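Local coordinates for SnoaL-like domain-containing protein (Sphaerobacter thermophilus, PDB 5TGN) that is of unknown function but has the SnoaL-like fold of the NTF2 clan, whose cone-shaped domains often enclose a ligand-binding or catalytic pocket, at residues Arg11-Arg16 and Arg102-Asn107. Numbering follows the deposited sequence.
Sequences REYISR and RRLTIN
One face of the Tyr13 ring carries the CD2 methyl of Leu104, and the hydroxyl end of the same ring lies near CD1 of Ile106. The contact seats helix 6-18 in the curved sheet of the SnoaL-like, NTF2-type fold. Leu104 and Ile106 sit two apart on strand 100-108, and both direct their side chains to the helix. Leu104 CD2 makes a CH-pi contact, 3.7 Å from the ring centroid and 29° off the ring normal. The methyl is therefore shifted from the ring centre toward the hydroxyl end. It lies 3.3 Å from Tyr13 CZ and 3.4 Å from Tyr13 OH, which is close packing. CG of Tyr13 is anti to the backbone N (chi1 173°), and this extends the ring from the helix toward the strand. The Leu104 side chain meets it from the opposite direction. Phe94 of strand 88-97 also meets the Tyr13 ring, with the planes steeply inclined. Phe29 and Ile35 each touch both Tyr13 and Leu104. Tyr13, Leu104 and Ile106 are all buried. With an alanine in place of Tyr13, Leu104 CD2 would probably lose the aromatic face it rests on, and a gap would open between helix and strand. Ile106 also lies near a bound glycerol, probably from the crystallisation liquor, which may mark the pocket expected of this fold. On the far side of the helix, Arg16 and Glu12 form a salt bridge one turn apart. The contact with Ile106 is looser: its CD1 stands 4.2 Å from Tyr13 OH.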
ATOM      1  N   ARG A  11       4.834  15.850 -15.550  1.00 20.72           N
ATOM      2  CA  ARG A  11       3.488  16.348 -15.822  1.00 22.98           C
ATOM      3  C   ARG A  11       2.729  15.410 -16.759  1.00 25.55           C
ATOM      4  O   ARG A  11       1.513  15.216 -16.614  1.00 22.01           O
ATOM      5  CB  ARG A  11       3.543  17.753 -16.439  1.00 28.20           C
ATOM      6  CG  ARG A  11       4.023  18.892 -15.516  1.00 33.09           C
ATOM      7  CD  ARG A  11       4.387  20.127 -16.385  1.00 41.63           C
ATOM      8  NE  ARG A  11       4.902  21.238 -15.588  1.00 41.19           N
ATOM      9  CZ  ARG A  11       5.646  22.226 -16.063  1.00 42.97           C
ATOM     10  NH1 ARG A  11       5.983  22.250 -17.343  1.00 44.44           N
ATOM     11  NH2 ARG A  11       6.070  23.182 -15.248  1.00 43.84           N
ATOM     12  N   GLU A  12       3.415  14.876 -17.775  1.00 22.02           N
ATOM     13  CA  GLU A  12       2.748  13.963 -18.696  1.00 22.86           C
ATOM     14  C   GLU A  12       2.350  12.669 -17.993  1.00 20.49           C
ATOM     15  O   GLU A  12       1.315  12.077 -18.318  1.00 20.97           O
ATOM     16  CB  GLU A  12       3.644  13.655 -19.899  1.00 25.01           C
ATOM     17  CG  GLU A  12       2.938  12.830 -20.965  1.00 33.95           C
ATOM     18  CD  GLU A  12       1.760  13.576 -21.592  1.00 40.05           C
ATOM     19  OE1 GLU A  12       1.705  14.826 -21.482  1.00 42.46           O
ATOM     20  OE2 GLU A  12       0.878  12.911 -22.178  1.00 41.23           O
ATOM     21  N   TYR A  13       3.177  12.197 -17.060  1.00 18.79           N
ATOM     22  CA  TYR A  13       2.815  11.011 -16.289  1.00 17.05           C
ATOM     23  C   TYR A  13       1.490  11.234 -15.580  1.00 16.10           C
ATOM     24  O   TYR A  13       0.561  10.437 -15.708  1.00 16.33           O
ATOM     25  CB  TYR A  13       3.925  10.659 -15.284  1.00 15.22           C
ATOM     26  CG  TYR A  13       3.480   9.521 -14.367  1.00 17.82           C
ATOM     27  CD1 TYR A  13       3.688   8.188 -14.725  1.00 19.02           C
ATOM     28  CD2 TYR A  13       2.782   9.780 -13.183  1.00 20.68           C
ATOM     29  CE1 TYR A  13       3.249   7.142 -13.905  1.00 21.68           C
ATOM     30  CE2 TYR A  13       2.349   8.739 -12.352  1.00 17.54           C
ATOM     31  CZ  TYR A  13       2.581   7.433 -12.732  1.00 20.93           C
ATOM     32  OH  TYR A  13       2.125   6.405 -11.932  1.00 23.10           O
ATOM     33  N   ILE A  14       1.354  12.367 -14.891  1.00 20.55           N
ATOM     34  CA  ILE A  14       0.086  12.678 -14.233  1.00 18.99           C
ATOM     35  C   ILE A  14      -1.051  12.736 -15.248  1.00 21.68           C
ATOM     36  O   ILE A  14      -2.164  12.267 -14.987  1.00 19.41           O
ATOM     37  CB  ILE A  14       0.199  14.003 -13.448  1.00 22.70           C
ATOM     38  CG1 ILE A  14       1.291  13.921 -12.386  1.00 20.62           C
ATOM     39  CG2 ILE A  14      -1.166  14.369 -12.791  1.00 17.93           C
ATOM     40  CD1 ILE A  14       0.979  12.870 -11.259  1.00 19.64           C
ATOM     41  N   SER A  15      -0.811  13.348 -16.403  1.00 20.54           N
ATOM     42  CA  SER A  15      -1.897  13.465 -17.376  1.00 23.46           C
ATOM     43  C   SER A  15      -2.337  12.085 -17.850  1.00 23.58           C
ATOM     44  O   SER A  15      -3.539  11.816 -18.004  1.00 25.49           O
ATOM     45  CB  SER A  15      -1.456  14.342 -18.553  1.00 31.83           C
ATOM     46  OG  SER A  15      -2.496  14.494 -19.502  1.00 39.48           O
ATOM     47  N   ARG A  16      -1.373  11.191 -18.061  1.00 22.02           N
ATOM     48  CA  ARG A  16      -1.679   9.853 -18.575  1.00 31.09           C
ATOM     49  C   ARG A  16      -2.419   9.012 -17.540  1.00 21.22           C
ATOM     50  O   ARG A  16      -3.344   8.271 -17.884  1.00 27.90           O
ATOM     51  CB  ARG A  16      -0.388   9.140 -19.009  1.00 21.62           C
ATOM     52  CG  ARG A  16       0.297   9.706 -20.242  1.00 30.95           C
ATOM     53  CD  ARG A  16      -0.612   9.723 -21.440  1.00 40.07           C
ATOM     54  NE  ARG A  16      -1.383  10.963 -21.496  1.00 51.49           N
ATOM     55  CZ  ARG A  16      -2.654  11.055 -21.891  1.00 53.93           C
ATOM     56  NH1 ARG A  16      -3.328   9.972 -22.283  1.00 45.44           N
ATOM     57  NH2 ARG A  16      -3.256  12.244 -21.884  1.00 55.26           N
ATOM     58  N   ARG A 102      13.613   6.815 -15.024  1.00 19.58           N
ATOM     59  CA  ARG A 102      14.273   5.611 -14.543  1.00 21.06           C
ATOM     60  C   ARG A 102      13.538   5.044 -13.339  1.00 20.58           C
ATOM     61  O   ARG A 102      13.435   3.821 -13.186  1.00 20.73           O
ATOM     62  CB  ARG A 102      15.730   5.910 -14.195  1.00 24.88           C
ATOM     63  CG  ARG A 102      16.557   6.206 -15.454  1.00 50.82           C
ATOM     64  CD  ARG A 102      18.015   5.746 -15.355  1.00 60.47           C
ATOM     65  NE  ARG A 102      18.118   4.368 -14.888  1.00 63.13           N
ATOM     66  CZ  ARG A 102      17.920   3.302 -15.656  1.00 61.62           C
ATOM     67  NH1 ARG A 102      18.030   2.086 -15.143  1.00 65.25           N
ATOM     68  NH2 ARG A 102      17.608   3.454 -16.934  1.00 57.38           N
ATOM     69  N   ARG A 103      13.029   5.907 -12.470  1.00 17.03           N
ATOM     70  CA  ARG A 103      12.310   5.401 -11.324  1.00 15.70           C
ATOM     71  C   ARG A 103      11.280   6.426 -10.888  1.00 17.49           C
ATOM     72  O   ARG A 103      11.555   7.632 -10.863  1.00 19.64           O
ATOM     73  CB  ARG A 103      13.254   5.068 -10.159  1.00 18.48           C
ATOM     74  CG  ARG A 103      12.512   4.745  -8.830  1.00 16.34           C
ATOM     75  CD  ARG A 103      13.537   4.735  -7.683  1.00 19.43           C
ATOM     76  NE  ARG A 103      14.336   3.512  -7.648  1.00 22.92           N
ATOM     77  CZ  ARG A 103      15.388   3.324  -6.853  1.00 26.47           C
ATOM     78  NH1 ARG A 103      15.799   4.307  -6.058  1.00 24.94           N
ATOM     79  NH2 ARG A 103      16.014   2.152  -6.827  1.00 31.41           N
ATOM     80  N   LEU A 104      10.084   5.938 -10.564  1.00 14.67           N
ATOM     81  CA  LEU A 104       9.073   6.762  -9.918  1.00 13.54           C
ATOM     82  C   LEU A 104       8.773   6.137  -8.561  1.00 15.43           C
ATOM     83  O   LEU A 104       8.444   4.949  -8.481  1.00 16.48           O
ATOM     84  CB  LEU A 104       7.807   6.875 -10.781  1.00 12.31           C
ATOM     85  CG  LEU A 104       6.546   7.318 -10.021  1.00 17.43           C
ATOM     86  CD1 LEU A 104       6.685   8.728  -9.508  1.00 12.10           C
ATOM     87  CD2 LEU A 104       5.304   7.137 -10.907  1.00 16.36           C
ATOM     88  N   THR A 105       8.943   6.916  -7.490  1.00 14.24           N
ATOM     89  CA  THR A 105       8.604   6.467  -6.135  1.00 18.38           C
ATOM     90  C   THR A 105       7.331   7.190  -5.705  1.00 19.73           C
ATOM     91  O   THR A 105       7.235   8.412  -5.853  1.00 17.10           O
ATOM     92  CB  THR A 105       9.746   6.773  -5.152  1.00 17.78           C
ATOM     93  OG1 THR A 105      10.939   6.063  -5.530  1.00 18.07           O
ATOM     94  CG2 THR A 105       9.370   6.379  -3.715  1.00 15.62           C
ATOM     95  N   ILE A 106       6.358   6.457  -5.179  1.00 18.66           N
ATOM     96  CA  ILE A 106       5.060   7.045  -4.844  1.00 17.82           C
ATOM     97  C   ILE A 106       4.853   6.930  -3.336  1.00 13.89           C
ATOM     98  O   ILE A 106       4.625   5.832  -2.818  1.00 14.42           O
ATOM     99  CB  ILE A 106       3.910   6.378  -5.614  1.00 16.75           C
ATOM    100  CG1 ILE A 106       4.253   6.348  -7.105  1.00 14.51           C
ATOM    101  CG2 ILE A 106       2.577   7.158  -5.388  1.00 18.06           C
ATOM    102  CD1 ILE A 106       3.163   5.662  -7.963  1.00 17.59           C
ATOM    103  N   ASN A 107       4.927   8.056  -2.635  1.00 17.10           N
ATOM    104  CA  ASN A 107       4.780   8.093  -1.178  1.00 21.16           C
ATOM    105  C   ASN A 107       3.432   8.696  -0.821  1.00 23.31           C
ATOM    106  O   ASN A 107       3.113   9.805  -1.265  1.00 22.88           O
ATOM    107  CB  ASN A 107       5.867   8.943  -0.528  1.00 19.92           C
ATOM    108  CG  ASN A 107       7.259   8.343  -0.662  1.00 24.29           C
ATOM    109  OD1 ASN A 107       7.469   7.163  -0.410  1.00 20.76           O
ATOM    110  ND2 ASN A 107       8.225   9.176  -1.001  1.00 24.63           N
TER